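Local atomic coordinates of variant surface glycoprotein MITAT 1.1 (Trypanosoma brucei brucei, PDB entry 5LY9), a protein that forms the protective coat on the parasite surface and, through switching among antigenically distinct variants, lets the trypanosome evade the host immune response. Residues I51-A54 with E58-A61; T66-Y71 with D310-Y315. All coordinates share one frame; numbering follows the deposited sequence.

Contact 1 of 2, residues I51-A54 with E58-A61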
loop_
_atom_site.group_PDB
_atom_site.type_symbol
_atom_site.label_atom_id
_atom_site.label_comp_id
_atom_site.label_asym_id
_atom_site.label_seq_id
_atom_site.Cartn_x
_atom_site.Cartn_y
_atom_site.Cartn_z
ATOM N N ILE A 51 15.415 -28.046 -9.624
ATOM C CA ILE A 51 16.456 -28.753 -8.952
ATOM C C ILE A 51 16.387 -30.269 -9.278
ATOM O O ILE A 51 17.397 -30.895 -9.580
ATOM C CB ILE A 51 16.352 -28.551 -7.401
ATOM C CG1 ILE A 51 16.723 -27.109 -6.990
ATOM C CG2 ILE A 51 17.188 -29.614 -6.689
ATOM C CD1 ILE A 51 16.129 -26.677 -5.641
ATOM N N TYR A 52 15.177 -30.827 -9.247
ATOM C CA TYR A 52 15.009 -32.241 -9.559
ATOM C C TYR A 52 15.532 -32.510 -10.987
ATOM O O TYR A 52 16.238 -33.505 -11.256
ATOM C CB TYR A 52 13.560 -32.618 -9.519
ATOM C CG TYR A 52 13.353 -34.092 -9.735
ATOM C CD1 TYR A 52 13.238 -34.601 -10.972
ATOM C CD2 TYR A 52 13.179 -34.936 -8.621
ATOM C CE1 TYR A 52 13.070 -35.993 -11.159
ATOM C CE2 TYR A 52 12.956 -36.306 -8.788
ATOM C CZ TYR A 52 12.918 -36.812 -10.045
ATOM O OH TYR A 52 12.733 -38.183 -10.234
ATOM N N LEU A 53 15.155 -31.660 -11.929
ATOM C CA LEU A 53 15.621 -31.832 -13.293
ATOM C C LEU A 53 17.112 -31.709 -13.399
ATOM O O LEU A 53 17.761 -32.481 -14.162
ATOM C CB LEU A 53 14.981 -30.812 -14.189
ATOM C CG LEU A 53 13.511 -31.052 -14.462
ATOM C CD1 LEU A 53 12.829 -29.787 -14.975
ATOM C CD2 LEU A 53 13.380 -32.145 -15.481
ATOM N N ALA A 54 17.673 -30.694 -12.749
ATOM C CA ALA A 54 19.132 -30.550 -12.813
ATOM C C ALA A 54 19.884 -31.724 -12.220
ATOM O O ALA A 54 20.970 -32.076 -12.726
ATOM C CB ALA A 54 19.568 -29.278 -12.144
ATOM N N GLU A 58 18.610 -37.710 -16.687
ATOM C CA GLU A 58 18.132 -38.865 -17.404
ATOM C C GLU A 58 16.747 -39.276 -16.970
ATOM O O GLU A 58 16.326 -40.368 -17.282
ATOM C CB GLU A 58 19.107 -40.027 -17.267
ATOM C CG GLU A 58 20.488 -39.582 -17.647
ATOM C CD GLU A 58 21.474 -40.711 -17.514
ATOM O OE1 GLU A 58 21.273 -41.695 -18.244
ATOM O OE2 GLU A 58 22.395 -40.592 -16.656
ATOM N N THR A 59 16.028 -38.416 -16.243
ATOM C CA THR A 59 14.672 -38.748 -15.797
ATOM C C THR A 59 13.800 -39.211 -16.942
ATOM O O THR A 59 13.820 -38.614 -18.053
ATOM C CB THR A 59 14.004 -37.476 -15.123
ATOM O OG1 THR A 59 12.708 -37.820 -14.619
ATOM C CG2 THR A 59 13.932 -36.286 -16.104
ATOM N N GLN A 60 12.995 -40.227 -16.697
ATOM C CA GLN A 60 11.972 -40.594 -17.666
ATOM C C GLN A 60 10.740 -39.713 -17.630
ATOM O O GLN A 60 9.851 -39.941 -18.384
ATOM C CB GLN A 60 11.583 -42.067 -17.504
ATOM C CG GLN A 60 12.757 -43.048 -17.764
ATOM C CD GLN A 60 13.518 -42.781 -19.063
ATOM O OE1 GLN A 60 14.476 -41.977 -19.090
ATOM N NE2 GLN A 60 13.119 -43.458 -20.143
ATOM N N ALA A 61 10.736 -38.697 -16.777
ATOM C CA ALA A 61 9.627 -37.773 -16.671
ATOM C C ALA A 61 9.999 -36.404 -17.170
ATOM O O ALA A 61 9.454 -35.381 -16.674
ATOM C CB ALA A 61 9.165 -37.691 -15.255
HETATM O O HOH W 1 12.932 -39.313 -12.506
#

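Contact 2 of 2, residues T66-Y71 with D310-Y315. With GOL (glycerol), chain G.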
loop_
_atom_site.group_PDB
_atom_site.type_symbol
_atom_site.label_atom_id
_atom_site.label_comp_id
_atom_site.label_asym_id
_atom_site.label_seq_id
_atom_site.Cartn_x
_atom_site.Cartn_y
_atom_site.Cartn_z
ATOM N N THR A 66 9.379 -30.727 -17.115
ATOM C CA THR A 66 9.662 -29.490 -17.856
ATOM C C THR A 66 8.409 -28.614 -17.895
ATOM O O THR A 66 8.468 -27.428 -17.633
ATOM C CB THR A 66 10.164 -29.760 -19.241
ATOM O OG1 THR A 66 11.442 -30.421 -19.178
ATOM C CG2 THR A 66 10.327 -28.516 -20.050
ATOM N N LEU A 67 7.302 -29.222 -18.258
ATOM C CA LEU A 67 6.016 -28.560 -18.311
ATOM C C LEU A 67 5.643 -27.972 -16.999
ATOM O O LEU A 67 5.228 -26.780 -16.905
ATOM C CB LEU A 67 4.979 -29.531 -18.780
ATOM C CG LEU A 67 3.597 -28.934 -18.851
ATOM C CD1 LEU A 67 3.502 -27.760 -19.863
ATOM C CD2 LEU A 67 2.598 -29.975 -19.137
ATOM N N LEU A 68 5.791 -28.732 -15.897
ATOM C CA LEU A 68 5.396 -28.231 -14.612
ATOM C C LEU A 68 6.311 -27.085 -14.153
ATOM O O LEU A 68 5.838 -26.110 -13.596
ATOM C CB LEU A 68 5.388 -29.370 -13.569
ATOM C CG LEU A 68 4.241 -30.329 -13.766
ATOM C CD1 LEU A 68 4.475 -31.636 -12.948
ATOM C CD2 LEU A 68 2.930 -29.730 -13.420
ATOM N N ARG A 69 7.609 -27.201 -14.423
ATOM C CA ARG A 69 8.599 -26.147 -14.083
ATOM C C ARG A 69 8.230 -24.885 -14.820
ATOM O O ARG A 69 8.232 -23.812 -14.244
ATOM C CB ARG A 69 9.963 -26.652 -14.484
ATOM C CG ARG A 69 11.116 -25.655 -14.290
ATOM C CD ARG A 69 11.667 -25.107 -15.584
ATOM N NE ARG A 69 12.847 -24.318 -15.259
ATOM C CZ ARG A 69 14.073 -24.810 -15.081
ATOM N NH1 ARG A 69 14.391 -26.082 -15.311
ATOM N NH2 ARG A 69 15.006 -24.004 -14.656
ATOM N N GLY A 70 7.936 -25.044 -16.106
ATOM C CA GLY A 70 7.514 -23.891 -16.943
ATOM C C GLY A 70 6.251 -23.262 -16.457
ATOM O O GLY A 70 6.134 -22.010 -16.463
ATOM N N TYR A 71 5.292 -24.096 -16.014
ATOM C CA TYR A 71 4.053 -23.619 -15.465
ATOM C C TYR A 71 4.240 -22.802 -14.208
ATOM O O TYR A 71 3.751 -21.669 -14.080
ATOM C CB TYR A 71 3.100 -24.774 -15.270
ATOM C CG TYR A 71 1.957 -24.500 -14.409
ATOM C CD1 TYR A 71 0.784 -24.019 -14.912
ATOM C CD2 TYR A 71 2.061 -24.735 -13.065
ATOM C CE1 TYR A 71 -0.238 -23.702 -14.084
ATOM C CE2 TYR A 71 1.081 -24.418 -12.225
ATOM C CZ TYR A 71 -0.115 -23.922 -12.729
ATOM O OH TYR A 71 -1.187 -23.689 -11.841
ATOM N N ASP A 310 -5.835 -33.954 -10.724
ATOM C CA ASP A 310 -4.919 -34.696 -9.841
ATOM C C ASP A 310 -3.880 -35.567 -10.576
ATOM O O ASP A 310 -3.033 -36.154 -9.906
ATOM C CB ASP A 310 -5.677 -35.559 -8.825
ATOM C CG ASP A 310 -6.580 -36.555 -9.430
ATOM O OD1 ASP A 310 -6.506 -36.946 -10.620
ATOM O OD2 ASP A 310 -7.422 -37.122 -8.640
ATOM N N LYS A 311 -3.889 -35.569 -11.908
ATOM C CA LYS A 311 -2.946 -36.371 -12.679
ATOM C C LYS A 311 -1.502 -35.825 -12.570
ATOM O O LYS A 311 -0.535 -36.546 -12.906
ATOM C CB LYS A 311 -3.390 -36.490 -14.149
ATOM C CG LYS A 311 -4.762 -37.200 -14.372
ATOM C CD LYS A 311 -4.672 -38.632 -13.959
ATOM C CE LYS A 311 -5.871 -39.420 -14.459
ATOM N NZ LYS A 311 -5.829 -40.749 -13.817
ATOM N N THR A 312 -1.329 -34.571 -12.168
ATOM C CA THR A 312 0.030 -34.059 -11.945
ATOM C C THR A 312 0.610 -34.476 -10.600
ATOM O O THR A 312 1.831 -34.406 -10.377
ATOM C CB THR A 312 0.053 -32.529 -12.043
ATOM O OG1 THR A 312 -0.908 -32.017 -11.116
ATOM C CG2 THR A 312 -0.232 -32.052 -13.491
ATOM N N LYS A 313 -0.220 -35.016 -9.706
ATOM C CA LYS A 313 0.201 -35.179 -8.323
ATOM C C LYS A 313 1.381 -36.132 -8.136
ATOM O O LYS A 313 2.251 -35.824 -7.342
ATOM C CB LYS A 313 -0.975 -35.580 -7.416
ATOM C CG LYS A 313 -0.577 -35.810 -5.961
ATOM C CD LYS A 313 -1.770 -35.890 -5.039
ATOM C CE LYS A 313 -1.458 -36.328 -3.583
ATOM N NZ LYS A 313 -0.553 -37.526 -3.421
ATOM N N THR A 314 1.397 -37.291 -8.816
ATOM C CA THR A 314 2.505 -38.257 -8.648
ATOM C C THR A 314 3.826 -37.662 -9.054
ATOM O O THR A 314 4.792 -37.894 -8.319
ATOM C CB THR A 314 2.309 -39.633 -9.374
ATOM O OG1 THR A 314 2.183 -39.360 -10.766
ATOM C CG2 THR A 314 1.059 -40.258 -8.913
ATOM N N TYR A 315 3.832 -36.757 -10.068
ATOM C CA TYR A 315 5.041 -36.071 -10.476
ATOM C C TYR A 315 5.548 -35.068 -9.399
ATOM O O TYR A 315 6.769 -34.984 -9.104
ATOM C CB TYR A 315 4.870 -35.363 -11.886
ATOM C CG TYR A 315 4.689 -36.388 -12.904
ATOM C CD1 TYR A 315 5.794 -37.032 -13.464
ATOM C CD2 TYR A 315 3.426 -36.858 -13.231
ATOM C CE1 TYR A 315 5.605 -38.076 -14.346
ATOM C CE2 TYR A 315 3.260 -37.931 -14.122
ATOM C CZ TYR A 315 4.372 -38.504 -14.665
ATOM O OH TYR A 315 4.283 -39.548 -15.563
HETATM C C1 GOL G . -0.684 -27.953 -12.860
HETATM O O1 GOL G . -1.953 -28.537 -13.016
HETATM C C2 GOL G . -0.450 -27.801 -11.410
HETATM O O2 GOL G . -0.300 -29.094 -10.776
HETATM C C3 GOL G . -1.724 -27.035 -10.947
HETATM O O3 GOL G . -1.274 -25.908 -10.267
#

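Contact 1 of 2, residues I51-A54 with E58-A61
In the turn of a helical hairpin, where helix 24-55 gives way to the loop that leads into helix 62-114, Y52 and L53 of the first helix meet T59. The hairpin belongs to the N-terminal domain of an A-type variant surface glycoprotein, and the contact spans the few residues needed to reverse the chain. T59 directs its side chain at the helix and offers both branches. Its OG1 lies at the edge of the Y52 ring, in the plane of the aromatic atoms, 3.9 Å from Y52 CE1. Y52 OH is 4.4 Å from T59 OG1, too far for a direct bond, and a water links the two hydroxyls. That water is 2.5 Å from Y52 OH and 2.6 Å from T59 OG1, and it also sits in the ring plane. On the other branch, T59 CG2 reaches L53 CD2 at 4.2 Å, a loose apolar contact. The loop contains an ST turn at T59. With OG1 trans to the T59 nitrogen (chi1 -177°), the hydroxyl lies on the carbonyl side, within range of the backbone two residues ahead, while still touching the tyrosine. Y52 and L53 are buried between neighbouring helices: L65 of helix 62-114 touches both, and M318 and V319 of helix 313-321 cover Y52. A61, the N-cap residue of helix 62-114, supplies the N-H that closes the turn, with A61 N 3.1 Å from T59 OG1 and a nearly straight N-H...O angle of 159°.

Contact 2 of 2, residues T66-Y71 with D310-Y315
T312 is the first residue of 310-315 to touch L68 of helix 62-114, and it lies within the turn closed by K313 N and D310 O. Its methyl, CG2, packs on L68 CD2 at 3.9 Å, the two side chains running obliquely to one another. Its hydroxyl holds a different position: a chi1 of 55° sets OG1 between the backbone nitrogen and carbonyl carbon, where it hydrogen-bonds a glycerol, probably from the crystallisation liquor, at 3.0 Å from T312 OG1 to glycerol O2. The far end of this molecule reaches Y71 on the same helix as L68, with glycerol O3 2.7 Å from Y71 OH. Glycerol C1 lies over one face of the Y71 ring, 4.0 Å above its plane and displaced toward the rim. The ligand thus bridges Y71 and T312 beside the leucine, and it also bonds Q274 OE1. One turn further on, Y315 meets L68 through its stem, CB lying 3.9 Å from L68 CD1, and the side chains cross at about a right angle. Its chi1 of -66° takes the ring away from the leucine, toward F304 and A61. L68 therefore divides its two methyls between T312 and, on helix 313-321, Y315, a small apolar junction where the 310-315 segment lies against the long hairpin helix 62-114 of the VSG N-terminal domain.

Both contacts involve helix 62-114, contact 1 at the turn leading into it and contact 2 along its first turns, with their centres about 12 Å apart. Contact 1 is local and largely buried, a hairpin turn in which a water joins two hydroxyls; contact 2 is only partly buried, joins chain regions 239 residues apart and relies on leucine methyls against threonine and tyrosine carbons, with a bound glycerol at its side. They meet directly: A61 CB packs on Y315 CE1 at 3.7 Å, and L53 CD1 lies 4.0 Å from R69 NH1. Helix 313-321 contributes to both.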